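Local coordinates for protein glutamate--tRNA ligase (PDB 3AII) that probably attaches glutamate to tRNA in two steps, first activating the amino acid with ATP and then passing it to the acceptor end of the tRNA, at residues A[178-187]-A[305-313]; A[228-239]-A[250-258]. All coordinates share one frame; numbering follows the deposited sequence. Where two conformers were deposited one is given.

Contact 1 of 2, residues A[178-187]-A[305-313]; sequences YTEKLIERGG and YLYRHLGWE
Leu182 and His309 meet where the C-terminal ends of helices 172-184 and 299-310 pack together, both helices closing in Schellman motifs with Gly186 and Gly311 at positive phi. The segment axes approach to 10.0 Å and cross at 69°. The tight part is apolar. With CG anti to the backbone N (chi1 -180°), Leu182 reaches toward the second helix and splits its branches: CD1 lies 3.5 Å from His309 CB and also reaches Leu310 CG, while CD2 meets Leu306 CD2 in one of the two conformers of Leu306. Beside these leucines, Gly187 lays its CA over the centre of the His309 imidazole, a CH-pi contact 3.7 Å from the ring centroid. Both ring nitrogens are engaged, NE2 with Lys238 O and ND1 with a water that donates to Arg185 O. Without the imidazole, as with an alanine at His309, Lys238 O would probably lose this partner, the water its second anchor and Gly187 CA the ring it lies on. One turn earlier in the first helix, the ring of Tyr178 meets Trp312 obliquely, its CE1 at the edge of the indole. The looser, solvent-exposed side belongs to Arg185, whose chain runs extended over the end of helix 299-310. Its guanidinium rests one face on Leu310 O, and NH1 donates to His309 O at 3.2 Å, tilted 32° from the carbonyl plane.

Contact 2 of 2, residues A[228-239]-A[250-258]; sequences MKEGSAVVRVKT and DWVSMRIVE
Arg236 and Val252 form a non-hydrogen-bonded antiparallel pair in strands 234-237 and 252-256. From Arg236, CB, CG and CD pass alongside Asp250 O, each about 3.6 Å from it, in an extended chain. At the tip, NH1 donates to that same oxygen at 2.9 Å, in the guanidinium plane and nearly along the C=O axis, while Val252 CG2 covers one guanidinium face. Phe198 adds a cation-pi contact, and the side chain lies about 6 Å from the bound zinc ion. Next along the first strand, Val237 CG2 sits over the Trp251 six-membered ring, 3.7 Å from its centroid. At the other end, Ile256 CD1 packs on Met228 CB beneath the type II turn from Lys229 to Ser232. Glu230 and Glu258 join reciprocally there: Glu230 N donates to Glu258 OE2 at 2.8 Å, and Glu258 N to Glu230 OE1 from above its carboxylate plane. Between these ends Val235 O takes a 2.8 Å bond from Ser253 N and a weak one from Met254 N, both residues facing Val235: a classic beta bulge in the middle pair of a four-stranded antiparallel sheet.

How the contacts relate
From the N terminus, the chain leaves helix 172-184 through 178-187 and at once enters strand 188-191, an outer strand of the four-stranded antiparallel sheet. It passes the zinc-binding cysteines before reaching 228-239, and ten residues later 250-258 closes the short loop of contact 2. Only at 305-313 does contact 1 close its own, much longer loop, so contact 2 is nested within it, their centres about 16 Å apart. Lys238 joins them, its N probably bonded to Gly187 O. Packing of Thr179 on Met254 and, in one conformer, of Leu306 on Trp251 adds to the tie, seating the helix pair against the sheet within the catalytic domain.

Contact 1 of 2, residues A[178-187]-A[305-313]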
# COMPACT_ATOMS: atom_id res chain seq x y z
N TYR A 178 -21.06 -8.90 -25.53
CA TYR A 178 -20.37 -7.88 -26.30
C TYR A 178 -19.31 -8.46 -27.23
O TYR A 178 -18.94 -7.82 -28.20
CB TYR A 178 -19.87 -6.72 -25.43
CG TYR A 178 -21.05 -5.85 -25.08
CD1 TYR A 178 -21.49 -4.88 -25.96
CD2 TYR A 178 -21.78 -6.08 -23.92
CE1 TYR A 178 -22.61 -4.12 -25.68
CE2 TYR A 178 -22.92 -5.33 -23.64
CZ TYR A 178 -23.31 -4.35 -24.53
OH TYR A 178 -24.43 -3.58 -24.27
N THR A 179 -18.83 -9.67 -26.95
CA THR A 179 -18.00 -10.38 -27.93
C THR A 179 -18.82 -10.70 -29.18
O THR A 179 -18.35 -10.50 -30.30
CB THR A 179 -17.42 -11.67 -27.34
OG1 THR A 179 -16.49 -11.33 -26.30
CG2 THR A 179 -16.68 -12.48 -28.41
N GLU A 180 -20.02 -11.23 -28.98
CA GLU A 180 -20.92 -11.55 -30.10
C GLU A 180 -21.28 -10.28 -30.89
O GLU A 180 -21.30 -10.29 -32.12
CB GLU A 180 -22.18 -12.27 -29.61
CG GLU A 180 -21.90 -13.64 -29.00
CD GLU A 180 -23.04 -14.64 -29.17
OE1 GLU A 180 -24.18 -14.21 -29.45
OE2 GLU A 180 -22.79 -15.85 -29.02
N LYS A 181 -21.53 -9.18 -30.18
CA LYS A 181 -21.86 -7.93 -30.86
C LYS A 181 -20.67 -7.41 -31.66
O LYS A 181 -20.84 -6.92 -32.78
CB LYS A 181 -22.34 -6.87 -29.86
CG LYS A 181 -23.78 -7.11 -29.39
CD LYS A 181 -24.22 -6.05 -28.38
CE LYS A 181 -25.64 -6.34 -27.88
NZ LYS A 181 -26.07 -5.37 -26.85
N LEU A 182 -19.48 -7.53 -31.09
CA LEU A 182 -18.28 -7.05 -31.75
C LEU A 182 -18.03 -7.86 -33.03
O LEU A 182 -17.65 -7.31 -34.06
CB LEU A 182 -17.07 -7.17 -30.81
CG LEU A 182 -15.71 -6.71 -31.33
CD1 LEU A 182 -15.73 -5.24 -31.71
CD2 LEU A 182 -14.62 -6.98 -30.28
N ILE A 183 -18.21 -9.17 -32.94
CA ILE A 183 -18.13 -10.04 -34.11
C ILE A 183 -19.19 -9.70 -35.17
O ILE A 183 -18.88 -9.67 -36.37
CB ILE A 183 -18.25 -11.53 -33.69
CG1 ILE A 183 -17.02 -11.95 -32.88
CG2 ILE A 183 -18.43 -12.43 -34.90
CD1 ILE A 183 -17.15 -13.38 -32.30
N GLU A 184 -20.42 -9.42 -34.75
CA GLU A 184 -21.46 -9.06 -35.71
C GLU A 184 -21.14 -7.76 -36.43
O GLU A 184 -21.45 -7.59 -37.61
CB GLU A 184 -22.85 -8.98 -35.08
CG GLU A 184 -23.90 -8.66 -36.17
CD GLU A 184 -25.34 -8.94 -35.79
OE1 GLU A 184 -25.61 -9.26 -34.61
OE2 GLU A 184 -26.20 -8.84 -36.70
N ARG A 185 -20.52 -6.84 -35.71
CA ARG A 185 -20.11 -5.56 -36.28
C ARG A 185 -18.83 -5.67 -37.11
O ARG A 185 -18.34 -4.67 -37.61
CB ARG A 185 -19.92 -4.52 -35.18
CG ARG A 185 -21.23 -4.04 -34.56
CD ARG A 185 -21.00 -2.83 -33.66
NE ARG A 185 -22.18 -1.98 -33.56
CZ ARG A 185 -22.23 -0.72 -33.98
NH1 ARG A 185 -21.16 -0.16 -34.53
NH2 ARG A 185 -23.35 -0.02 -33.85
N GLY A 186 -18.29 -6.88 -37.23
CA GLY A 186 -17.07 -7.10 -37.99
C GLY A 186 -15.78 -6.60 -37.36
O GLY A 186 -14.81 -6.30 -38.06
N GLY A 187 -15.76 -6.52 -36.04
CA GLY A 187 -14.62 -5.97 -35.34
C GLY A 187 -13.77 -6.99 -34.61
O GLY A 187 -12.81 -6.63 -33.94
N TYR A 305 -9.71 0.85 -30.52
CA TYR A 305 -10.29 0.06 -31.61
C TYR A 305 -11.62 -0.58 -31.25
O TYR A 305 -12.51 -0.70 -32.09
CB TYR A 305 -9.31 -1.03 -32.06
CG TYR A 305 -8.13 -0.48 -32.83
CD1 TYR A 305 -6.93 -0.21 -32.19
CD2 TYR A 305 -8.23 -0.24 -34.19
CE1 TYR A 305 -5.86 0.30 -32.89
CE2 TYR A 305 -7.16 0.26 -34.90
CZ TYR A 305 -5.98 0.54 -34.25
OH TYR A 305 -4.92 1.04 -34.95
N LEU A 306 -11.75 -0.98 -29.99
CA LEU A 306 -12.98 -1.57 -29.50
C LEU A 306 -14.10 -0.55 -29.50
O LEU A 306 -15.19 -0.81 -30.00
CB LEU A 306 -12.80 -2.07 -28.07
CG LEU A 306 -12.05 -3.37 -27.86
CD1 LEU A 306 -11.92 -3.62 -26.36
CD2 LEU A 306 -12.79 -4.52 -28.52
N TYR A 307 -13.81 0.63 -28.93
CA TYR A 307 -14.78 1.72 -28.87
C TYR A 307 -15.21 2.06 -30.30
O TYR A 307 -16.39 2.19 -30.59
CB TYR A 307 -14.19 2.96 -28.20
CG TYR A 307 -14.08 2.89 -26.69
CD1 TYR A 307 -15.18 3.18 -25.88
CD2 TYR A 307 -12.89 2.54 -26.08
CE1 TYR A 307 -15.08 3.14 -24.50
CE2 TYR A 307 -12.78 2.49 -24.67
CZ TYR A 307 -13.89 2.79 -23.90
OH TYR A 307 -13.79 2.75 -22.53
N ARG A 308 -14.22 2.18 -31.18
CA ARG A 308 -14.46 2.43 -32.60
C ARG A 308 -15.44 1.44 -33.22
O ARG A 308 -16.47 1.82 -33.81
CB ARG A 308 -13.13 2.33 -33.36
CG ARG A 308 -12.25 3.55 -33.30
CD ARG A 308 -11.09 3.38 -34.26
NE ARG A 308 -11.50 2.66 -35.46
CZ ARG A 308 -10.67 2.33 -36.45
NH1 ARG A 308 -11.12 1.67 -37.51
NH2 ARG A 308 -9.39 2.67 -36.38
N HIS A 309 -15.11 0.16 -33.10
CA HIS A 309 -15.90 -0.90 -33.71
C HIS A 309 -17.31 -0.98 -33.17
O HIS A 309 -18.23 -1.31 -33.91
CB HIS A 309 -15.22 -2.26 -33.54
CG HIS A 309 -14.06 -2.46 -34.45
ND1 HIS A 309 -14.09 -2.13 -35.79
CD2 HIS A 309 -12.83 -2.99 -34.23
CE1 HIS A 309 -12.94 -2.43 -36.35
NE2 HIS A 309 -12.15 -2.96 -35.43
N LEU A 310 -17.48 -0.68 -31.89
CA LEU A 310 -18.79 -0.77 -31.25
C LEU A 310 -19.60 0.53 -31.37
O LEU A 310 -20.77 0.58 -30.98
CB LEU A 310 -18.62 -1.20 -29.79
CG LEU A 310 -18.18 -2.66 -29.62
CD1 LEU A 310 -17.65 -2.93 -28.20
CD2 LEU A 310 -19.30 -3.63 -29.98
N GLY A 311 -18.98 1.56 -31.92
CA GLY A 311 -19.64 2.85 -32.10
C GLY A 311 -19.80 3.61 -30.79
O GLY A 311 -20.81 4.27 -30.56
N TRP A 312 -18.78 3.52 -29.94
CA TRP A 312 -18.81 4.14 -28.62
C TRP A 312 -17.78 5.26 -28.53
O TRP A 312 -16.68 5.16 -29.07
CB TRP A 312 -18.44 3.11 -27.56
CG TRP A 312 -19.41 1.98 -27.37
CD1 TRP A 312 -20.70 1.88 -27.83
CD2 TRP A 312 -19.16 0.79 -26.62
NE1 TRP A 312 -21.26 0.69 -27.41
CE2 TRP A 312 -20.33 0.00 -26.67
CE3 TRP A 312 -18.06 0.32 -25.90
CZ2 TRP A 312 -20.43 -1.23 -26.04
CZ3 TRP A 312 -18.15 -0.91 -25.28
CH2 TRP A 312 -19.33 -1.67 -25.35
N GLU A 313 -18.13 6.33 -27.83
CA GLU A 313 -17.17 7.39 -27.57
C GLU A 313 -16.33 7.02 -26.36
O GLU A 313 -16.88 6.73 -25.29
CB GLU A 313 -17.88 8.71 -27.33
CG GLU A 313 -16.94 9.89 -27.16
CD GLU A 313 -17.69 11.20 -27.02
OE1 GLU A 313 -18.93 11.16 -26.92
OE2 GLU A 313 -17.03 12.26 -27.00
O HOH W 1 -16.60 -2.71 -37.08

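Contact 2 of 2, residues A[228-239]-A[250-258]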
# COMPACT_ATOMS: atom_id res chain seq x y z
N MET A 228 -13.50 -26.09 -25.97
CA MET A 228 -12.14 -26.32 -26.46
C MET A 228 -11.13 -26.26 -25.32
O MET A 228 -11.45 -25.82 -24.22
CB MET A 228 -11.79 -25.34 -27.56
CG MET A 228 -12.66 -25.56 -28.81
SD MET A 228 -12.34 -24.35 -30.10
CE MET A 228 -10.68 -24.83 -30.57
N LYS A 229 -9.91 -26.70 -25.60
CA LYS A 229 -8.89 -26.75 -24.57
C LYS A 229 -8.17 -25.42 -24.38
O LYS A 229 -8.15 -24.57 -25.27
CB LYS A 229 -7.91 -27.88 -24.86
CG LYS A 229 -8.57 -29.25 -24.84
CD LYS A 229 -7.61 -30.34 -25.27
CE LYS A 229 -6.52 -30.54 -24.24
NZ LYS A 229 -5.48 -31.49 -24.72
N GLU A 230 -7.59 -25.24 -23.20
CA GLU A 230 -6.83 -24.04 -22.89
C GLU A 230 -5.80 -23.75 -23.97
O GLU A 230 -5.08 -24.65 -24.42
CB GLU A 230 -6.16 -24.18 -21.52
CG GLU A 230 -5.25 -23.02 -21.15
CD GLU A 230 -5.05 -22.88 -19.65
OE1 GLU A 230 -5.61 -23.68 -18.88
OE2 GLU A 230 -4.35 -21.94 -19.24
N GLY A 231 -5.74 -22.50 -24.42
CA GLY A 231 -4.76 -22.09 -25.42
C GLY A 231 -5.01 -22.47 -26.88
O GLY A 231 -4.20 -22.15 -27.75
N SER A 232 -6.14 -23.11 -27.18
CA SER A 232 -6.37 -23.65 -28.52
C SER A 232 -7.00 -22.67 -29.52
O SER A 232 -6.95 -22.90 -30.72
CB SER A 232 -7.23 -24.92 -28.46
OG SER A 232 -8.51 -24.63 -27.93
N ALA A 233 -7.60 -21.61 -29.02
CA ALA A 233 -8.23 -20.62 -29.89
C ALA A 233 -8.38 -19.34 -29.09
O ALA A 233 -8.52 -19.38 -27.87
CB ALA A 233 -9.60 -21.12 -30.36
N VAL A 234 -8.36 -18.20 -29.78
CA VAL A 234 -8.56 -16.91 -29.13
C VAL A 234 -9.51 -16.06 -29.98
O VAL A 234 -9.69 -16.32 -31.18
CB VAL A 234 -7.23 -16.16 -28.93
CG1 VAL A 234 -6.39 -16.88 -27.88
CG2 VAL A 234 -6.49 -16.03 -30.25
N VAL A 235 -10.15 -15.09 -29.35
CA VAL A 235 -10.79 -14.02 -30.10
C VAL A 235 -9.81 -12.86 -30.23
O VAL A 235 -9.17 -12.46 -29.24
CB VAL A 235 -12.09 -13.52 -29.40
CG1 VAL A 235 -12.74 -12.39 -30.21
CG2 VAL A 235 -13.08 -14.65 -29.23
N ARG A 236 -9.66 -12.35 -31.45
CA ARG A 236 -8.79 -11.21 -31.73
C ARG A 236 -9.60 -10.02 -32.21
O ARG A 236 -10.53 -10.18 -33.00
CB ARG A 236 -7.76 -11.58 -32.79
CG ARG A 236 -6.76 -12.61 -32.30
CD ARG A 236 -5.73 -12.96 -33.38
NE ARG A 236 -4.72 -13.87 -32.83
CZ ARG A 236 -3.72 -13.49 -32.04
NH1 ARG A 236 -3.56 -12.22 -31.72
NH2 ARG A 236 -2.86 -14.39 -31.59
N VAL A 237 -9.27 -8.84 -31.71
CA VAL A 237 -9.93 -7.62 -32.16
C VAL A 237 -9.27 -7.21 -33.47
O VAL A 237 -8.05 -7.20 -33.57
CB VAL A 237 -9.74 -6.51 -31.13
CG1 VAL A 237 -10.38 -5.22 -31.61
CG2 VAL A 237 -10.33 -6.95 -29.78
N LYS A 238 -10.07 -6.87 -34.48
CA LYS A 238 -9.47 -6.40 -35.72
C LYS A 238 -8.98 -4.97 -35.52
O LYS A 238 -9.77 -4.09 -35.21
CB LYS A 238 -10.48 -6.47 -36.87
CG LYS A 238 -10.93 -7.88 -37.22
CD LYS A 238 -11.84 -7.92 -38.45
CE LYS A 238 -12.31 -9.35 -38.71
NZ LYS A 238 -13.10 -9.51 -39.99
N THR A 239 -7.68 -4.76 -35.67
CA THR A 239 -7.13 -3.41 -35.60
C THR A 239 -6.46 -3.07 -36.93
O THR A 239 -7.13 -3.03 -37.95
CB THR A 239 -6.17 -3.24 -34.41
OG1 THR A 239 -5.02 -4.07 -34.59
CG2 THR A 239 -6.88 -3.64 -33.12
N ASP A 250 -4.09 -6.71 -34.12
CA ASP A 250 -5.10 -7.74 -33.81
C ASP A 250 -4.93 -8.42 -32.44
O ASP A 250 -4.76 -9.63 -32.35
CB ASP A 250 -5.18 -8.79 -34.92
CG ASP A 250 -5.80 -8.24 -36.20
OD1 ASP A 250 -5.91 -7.00 -36.34
OD2 ASP A 250 -6.19 -9.05 -37.06
N TRP A 251 -5.02 -7.62 -31.38
CA TRP A 251 -4.77 -8.11 -30.04
C TRP A 251 -5.90 -9.02 -29.53
O TRP A 251 -7.04 -8.95 -30.00
CB TRP A 251 -4.52 -6.93 -29.09
CG TRP A 251 -5.62 -5.90 -29.02
CD1 TRP A 251 -5.75 -4.77 -29.79
CD2 TRP A 251 -6.72 -5.88 -28.09
NE1 TRP A 251 -6.88 -4.07 -29.42
CE2 TRP A 251 -7.48 -4.72 -28.37
CE3 TRP A 251 -7.12 -6.72 -27.05
CZ2 TRP A 251 -8.63 -4.39 -27.64
CZ3 TRP A 251 -8.26 -6.40 -26.33
CH2 TRP A 251 -9.01 -5.25 -26.63
N VAL A 252 -5.55 -9.87 -28.57
CA VAL A 252 -6.46 -10.89 -28.05
C VAL A 252 -7.44 -10.36 -27.00
O VAL A 252 -7.03 -9.77 -25.99
CB VAL A 252 -5.67 -12.06 -27.43
CG1 VAL A 252 -6.60 -13.05 -26.77
CG2 VAL A 252 -4.84 -12.74 -28.50
N SER A 253 -8.73 -10.57 -27.25
CA SER A 253 -9.78 -10.13 -26.33
C SER A 253 -10.34 -11.24 -25.46
O SER A 253 -10.87 -10.97 -24.38
CB SER A 253 -10.92 -9.45 -27.08
OG SER A 253 -11.55 -10.34 -28.00
N MET A 254 -10.28 -12.48 -25.93
CA MET A 254 -10.81 -13.63 -25.17
C MET A 254 -9.89 -14.83 -25.30
O MET A 254 -9.41 -15.11 -26.40
CB MET A 254 -12.18 -14.08 -25.71
CG MET A 254 -13.35 -13.20 -25.45
SD MET A 254 -13.82 -13.33 -23.70
CE MET A 254 -15.31 -12.34 -23.63
N ARG A 255 -9.69 -15.55 -24.20
CA ARG A 255 -8.88 -16.76 -24.20
C ARG A 255 -9.58 -17.87 -23.44
O ARG A 255 -10.53 -17.63 -22.71
CB ARG A 255 -7.51 -16.50 -23.58
CG ARG A 255 -7.59 -16.02 -22.15
CD ARG A 255 -6.23 -15.83 -21.51
NE ARG A 255 -6.37 -15.51 -20.10
CZ ARG A 255 -5.34 -15.22 -19.30
NH1 ARG A 255 -5.55 -14.95 -18.02
NH2 ARG A 255 -4.11 -15.21 -19.79
N ILE A 256 -9.08 -19.10 -23.62
CA ILE A 256 -9.64 -20.24 -22.92
C ILE A 256 -8.69 -20.61 -21.78
O ILE A 256 -7.49 -20.75 -22.02
CB ILE A 256 -9.78 -21.45 -23.87
CG1 ILE A 256 -10.69 -21.10 -25.06
CG2 ILE A 256 -10.32 -22.66 -23.10
CD1 ILE A 256 -10.64 -22.10 -26.22
N VAL A 257 -9.21 -20.73 -20.57
CA VAL A 257 -8.41 -21.08 -19.40
C VAL A 257 -9.13 -22.16 -18.63
O VAL A 257 -10.29 -21.99 -18.25
CB VAL A 257 -8.23 -19.87 -18.45
CG1 VAL A 257 -7.33 -20.24 -17.25
CG2 VAL A 257 -7.67 -18.67 -19.21
N GLU A 258 -8.47 -23.29 -18.42
CA GLU A 258 -9.10 -24.38 -17.69
C GLU A 258 -8.59 -24.38 -16.27
O GLU A 258 -7.60 -25.04 -15.95
CB GLU A 258 -8.84 -25.72 -18.37
CG GLU A 258 -9.33 -25.78 -19.81
CD GLU A 258 -9.09 -27.15 -20.43
OE1 GLU A 258 -9.75 -28.12 -20.00
OE2 GLU A 258 -8.24 -27.26 -21.35
O HOH W 2 -7.02 -19.77 -25.51